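Local atomic coordinates of divalent-cation tolerance protein CutA (Pyrococcus horikoshii, PDB entry 1UKU), a protein that takes part in resistance to heavy metals, forming trimers that bind a copper ion at the interface between two trimers. Residues Leu22-Ala30 with Tyr92-Lys101. Numbering follows the deposited sequence.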
loop_
_atom_site.group_PDB
_atom_site.type_symbol
_atom_site.label_atom_id
_atom_site.label_comp_id
_atom_site.label_asym_id
_atom_site.label_seq_id
_atom_site.Cartn_x
_atom_site.Cartn_y
_atom_site.Cartn_z
ATOM N N LEU A 22 -13.048 -1.226 15.149
ATOM C CA LEU A 22 -14.355 -1.011 14.525
ATOM C C LEU A 22 -15.419 -0.789 15.605
ATOM O O LEU A 22 -16.221 0.133 15.506
ATOM C CB LEU A 22 -14.744 -2.177 13.607
ATOM C CG LEU A 22 -13.989 -2.185 12.268
ATOM C CD1 LEU A 22 -14.060 -3.557 11.622
ATOM C CD2 LEU A 22 -14.537 -1.145 11.316
ATOM N N LYS A 23 -15.411 -1.622 16.630
ATOM C CA LYS A 23 -16.397 -1.483 17.719
ATOM C C LYS A 23 -16.300 -0.118 18.390
ATOM O O LYS A 23 -17.323 0.452 18.794
ATOM C CB LYS A 23 -16.230 -2.591 18.743
ATOM C CG LYS A 23 -16.735 -3.946 18.193
ATOM C CD LYS A 23 -16.798 -5.050 19.227
ATOM C CE LYS A 23 -15.583 -5.129 20.124
ATOM N NZ LYS A 23 -15.515 -6.449 20.819
ATOM N N GLU A 24 -15.077 0.413 18.514
ATOM C CA GLU A 24 -14.810 1.707 19.114
ATOM C C GLU A 24 -14.993 2.839 18.144
ATOM O O GLU A 24 -14.790 3.996 18.503
ATOM C CB GLU A 24 -13.421 1.710 19.749
ATOM C CG GLU A 24 -13.398 0.805 20.957
ATOM C CD GLU A 24 -12.065 0.712 21.640
ATOM O OE1 GLU A 24 -11.891 -0.232 22.438
ATOM O OE2 GLU A 24 -11.210 1.578 21.390
ATOM N N ARG A 25 -15.354 2.498 16.902
ATOM C CA ARG A 25 -15.703 3.435 15.847
ATOM C C ARG A 25 -14.518 4.363 15.484
ATOM O O ARG A 25 -14.661 5.472 15.004
ATOM C CB ARG A 25 -17.038 4.113 16.211
ATOM C CG ARG A 25 -18.224 3.099 16.108
ATOM C CD ARG A 25 -18.787 3.035 14.753
ATOM N NE ARG A 25 -19.922 2.122 14.559
ATOM C CZ ARG A 25 -20.545 1.956 13.394
ATOM N NH1 ARG A 25 -20.123 2.597 12.327
ATOM N NH2 ARG A 25 -21.570 1.107 13.263
ATOM N N LEU A 26 -13.309 3.810 15.639
ATOM C CA LEU A 26 -12.089 4.551 15.359
ATOM C C LEU A 26 -11.612 4.422 13.923
ATOM O O LEU A 26 -10.779 5.216 13.499
ATOM C CB LEU A 26 -10.959 4.177 16.312
ATOM C CG LEU A 26 -11.221 4.654 17.738
ATOM C CD1 LEU A 26 -10.184 4.051 18.672
ATOM C CD2 LEU A 26 -11.194 6.171 17.811
ATOM N N ILE A 27 -12.107 3.394 13.241
ATOM C CA ILE A 27 -11.839 3.159 11.814
ATOM C C ILE A 27 -13.139 2.809 11.139
ATOM O O ILE A 27 -14.021 2.268 11.781
ATOM C CB ILE A 27 -10.764 2.048 11.560
ATOM C CG1 ILE A 27 -11.235 0.657 11.979
ATOM C CG2 ILE A 27 -9.458 2.426 12.235
ATOM C CD1 ILE A 27 -10.206 -0.439 11.676
ATOM N N ALA A 28 -13.219 3.096 9.839
ATOM C CA ALA A 28 -14.366 2.678 9.045
ATOM C C ALA A 28 -14.186 1.309 8.413
ATOM O O ALA A 28 -15.160 0.613 8.138
ATOM C CB ALA A 28 -14.657 3.682 7.962
ATOM N N CYS A 29 -12.941 0.941 8.144
ATOM C CA CYS A 29 -12.684 -0.356 7.548
ATOM C C CYS A 29 -11.220 -0.688 7.605
ATOM O O CYS A 29 -10.365 0.164 7.846
ATOM C CB CYS A 29 -13.183 -0.372 6.137
ATOM S SG CYS A 29 -12.310 0.729 5.171
ATOM N N ALA A 30 -10.953 -1.981 7.447
ATOM C CA ALA A 30 -9.620 -2.556 7.426
ATOM C C ALA A 30 -9.503 -3.548 6.262
ATOM O O ALA A 30 -10.467 -4.222 5.930
ATOM C CB ALA A 30 -9.328 -3.211 8.706
ATOM N N TYR A 92 -17.760 7.687 -0.962
ATOM C CA TYR A 92 -17.010 6.886 -0.025
ATOM C C TYR A 92 -16.633 7.691 1.223
ATOM O O TYR A 92 -16.742 7.207 2.351
ATOM C CB TYR A 92 -15.761 6.297 -0.679
ATOM C CG TYR A 92 -15.034 5.385 0.262
ATOM C CD1 TYR A 92 -15.455 4.090 0.441
ATOM C CD2 TYR A 92 -13.964 5.842 1.019
ATOM C CE1 TYR A 92 -14.793 3.251 1.327
ATOM C CE2 TYR A 92 -13.326 5.024 1.911
ATOM C CZ TYR A 92 -13.726 3.732 2.034
ATOM O OH TYR A 92 -13.077 2.902 2.937
ATOM N N LEU A 93 -16.157 8.913 1.014
ATOM C CA LEU A 93 -15.783 9.754 2.127
ATOM C C LEU A 93 -16.969 9.972 3.058
ATOM O O LEU A 93 -16.834 9.885 4.261
ATOM C CB LEU A 93 -15.224 11.082 1.638
ATOM C CG LEU A 93 -14.712 12.016 2.721
ATOM C CD1 LEU A 93 -13.592 11.381 3.556
ATOM C CD2 LEU A 93 -14.247 13.256 1.987
ATOM N N LYS A 94 -18.147 10.203 2.494
ATOM C CA LYS A 94 -19.350 10.407 3.314
ATOM C C LYS A 94 -19.673 9.177 4.155
ATOM O O LYS A 94 -19.999 9.287 5.337
ATOM C CB LYS A 94 -20.539 10.777 2.435
ATOM C CG LYS A 94 -21.795 11.106 3.206
ATOM C CD LYS A 94 -21.542 12.260 4.173
ATOM C CE LYS A 94 -22.836 12.908 4.649
ATOM N NZ LYS A 94 -23.236 14.007 3.735
ATOM N N TRP A 95 -19.553 8.008 3.544
ATOM C CA TRP A 95 -19.765 6.757 4.244
ATOM C C TRP A 95 -18.749 6.595 5.379
ATOM O O TRP A 95 -19.093 6.254 6.475
ATOM C CB TRP A 95 -19.653 5.582 3.252
ATOM C CG TRP A 95 -19.701 4.245 3.922
ATOM C CD1 TRP A 95 -20.814 3.574 4.345
ATOM C CD2 TRP A 95 -18.588 3.426 4.274
ATOM N NE1 TRP A 95 -20.461 2.387 4.946
ATOM C CE2 TRP A 95 -19.097 2.263 4.898
ATOM C CE3 TRP A 95 -17.206 3.547 4.122
ATOM C CZ2 TRP A 95 -18.265 1.261 5.372
ATOM C CZ3 TRP A 95 -16.393 2.529 4.591
ATOM C CH2 TRP A 95 -16.915 1.427 5.208
ATOM N N LEU A 96 -17.485 6.865 5.098
ATOM C CA LEU A 96 -16.464 6.717 6.119
ATOM C C LEU A 96 -16.717 7.643 7.313
ATOM O O LEU A 96 -16.523 7.253 8.467
ATOM C CB LEU A 96 -15.093 6.975 5.481
ATOM C CG LEU A 96 -13.871 7.057 6.399
ATOM C CD1 LEU A 96 -12.671 6.504 5.652
ATOM C CD2 LEU A 96 -13.594 8.462 6.896
ATOM N N ILE A 97 -17.138 8.885 7.036
ATOM C CA ILE A 97 -17.468 9.821 8.119
ATOM C C ILE A 97 -18.683 9.310 8.918
ATOM O O ILE A 97 -18.704 9.334 10.150
ATOM C CB ILE A 97 -17.725 11.213 7.527
ATOM C CG1 ILE A 97 -16.424 11.804 6.989
ATOM C CG2 ILE A 97 -18.355 12.158 8.577
ATOM C CD1 ILE A 97 -16.617 13.033 6.109
ATOM N N GLU A 98 -19.672 8.808 8.209
ATOM C CA GLU A 98 -20.879 8.283 8.864
ATOM C C GLU A 98 -20.544 7.139 9.794
ATOM O O GLU A 98 -21.148 7.005 10.859
ATOM C CB GLU A 98 -21.912 7.858 7.836
ATOM C CG GLU A 98 -22.559 9.057 7.184
ATOM C CD GLU A 98 -23.371 8.726 5.955
ATOM O OE1 GLU A 98 -23.974 9.680 5.408
ATOM O OE2 GLU A 98 -23.419 7.541 5.543
ATOM N N GLU A 99 -19.575 6.311 9.397
ATOM C CA GLU A 99 -19.261 5.085 10.139
ATOM C C GLU A 99 -18.247 5.269 11.259
ATOM O O GLU A 99 -17.985 4.337 12.009
ATOM C CB GLU A 99 -18.761 4.013 9.165
ATOM C CG GLU A 99 -19.793 3.563 8.127
ATOM C CD GLU A 99 -21.037 2.835 8.677
ATOM O OE1 GLU A 99 -21.900 2.529 7.823
ATOM O OE2 GLU A 99 -21.226 2.571 9.902
ATOM N N THR A 100 -17.689 6.460 11.413
ATOM C CA THR A 100 -16.703 6.682 12.461
ATOM C C THR A 100 -17.286 7.575 13.568
ATOM O O THR A 100 -18.245 8.322 13.334
ATOM C CB THR A 100 -15.405 7.259 11.886
ATOM O OG1 THR A 100 -15.663 8.295 10.928
ATOM C CG2 THR A 100 -14.659 6.147 11.111
ATOM N N LYS A 101 -16.676 7.515 14.737
ATOM C CA LYS A 101 -17.247 8.075 15.953
ATOM C C LYS A 101 -17.309 9.589 15.892
ATOM O O LYS A 101 -16.515 10.246 15.213
ATOM C CB LYS A 101 -16.488 7.609 17.191
ATOM C CG LYS A 101 -15.116 8.215 17.329
ATOM C CD LYS A 101 -14.378 7.698 18.575
ATOM C CE LYS A 101 -14.801 8.391 19.853
ATOM N NZ LYS A 101 -14.069 7.870 21.070
HETATM O O HOH W 1 -14.274 4.987 20.978
HETATM O O HOH W 2 -16.385 2.276 12.757
#
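The backbone O of E99 is gripped twice: R25 NH1 donates to it at 2.8 Å, and a water 2.7 Å from E99 O also lies 2.6 Å from I27 O. The same NH1 meets E99 OE2 at 2.7 Å in a salt bridge on that oxygen's anti lone pair, with guanidinium and carboxylate planes only 14° apart. Arginine suits this place because the two N-H bonds of NH1, lying in the flat guanidinium plane, reach both oxygens, each within 3° of it; E99 folds back at chi2 (-65°) to bring its carboxylate round. R25, in cation-pi contact with W40 of a second subunit, has positive phi in a Schellman motif ending helix 11-23, and its O accepts K101 N at 2.9 Å. A28 is small enough for its CB to sit 3.8 Å from L96 CG and near the W95 ring, while T100 turns CG2 to the A28 backbone and spends OG1 on L96 O. K101 lays its CD against L26 CD2 (3.6 Å); its NZ pairs with E64 and shares a water with E24 O. The turn between helix 11-23 and strand 29-41 thus meets the end of helix 90-99, beside helix 62-72 and strand 44-57.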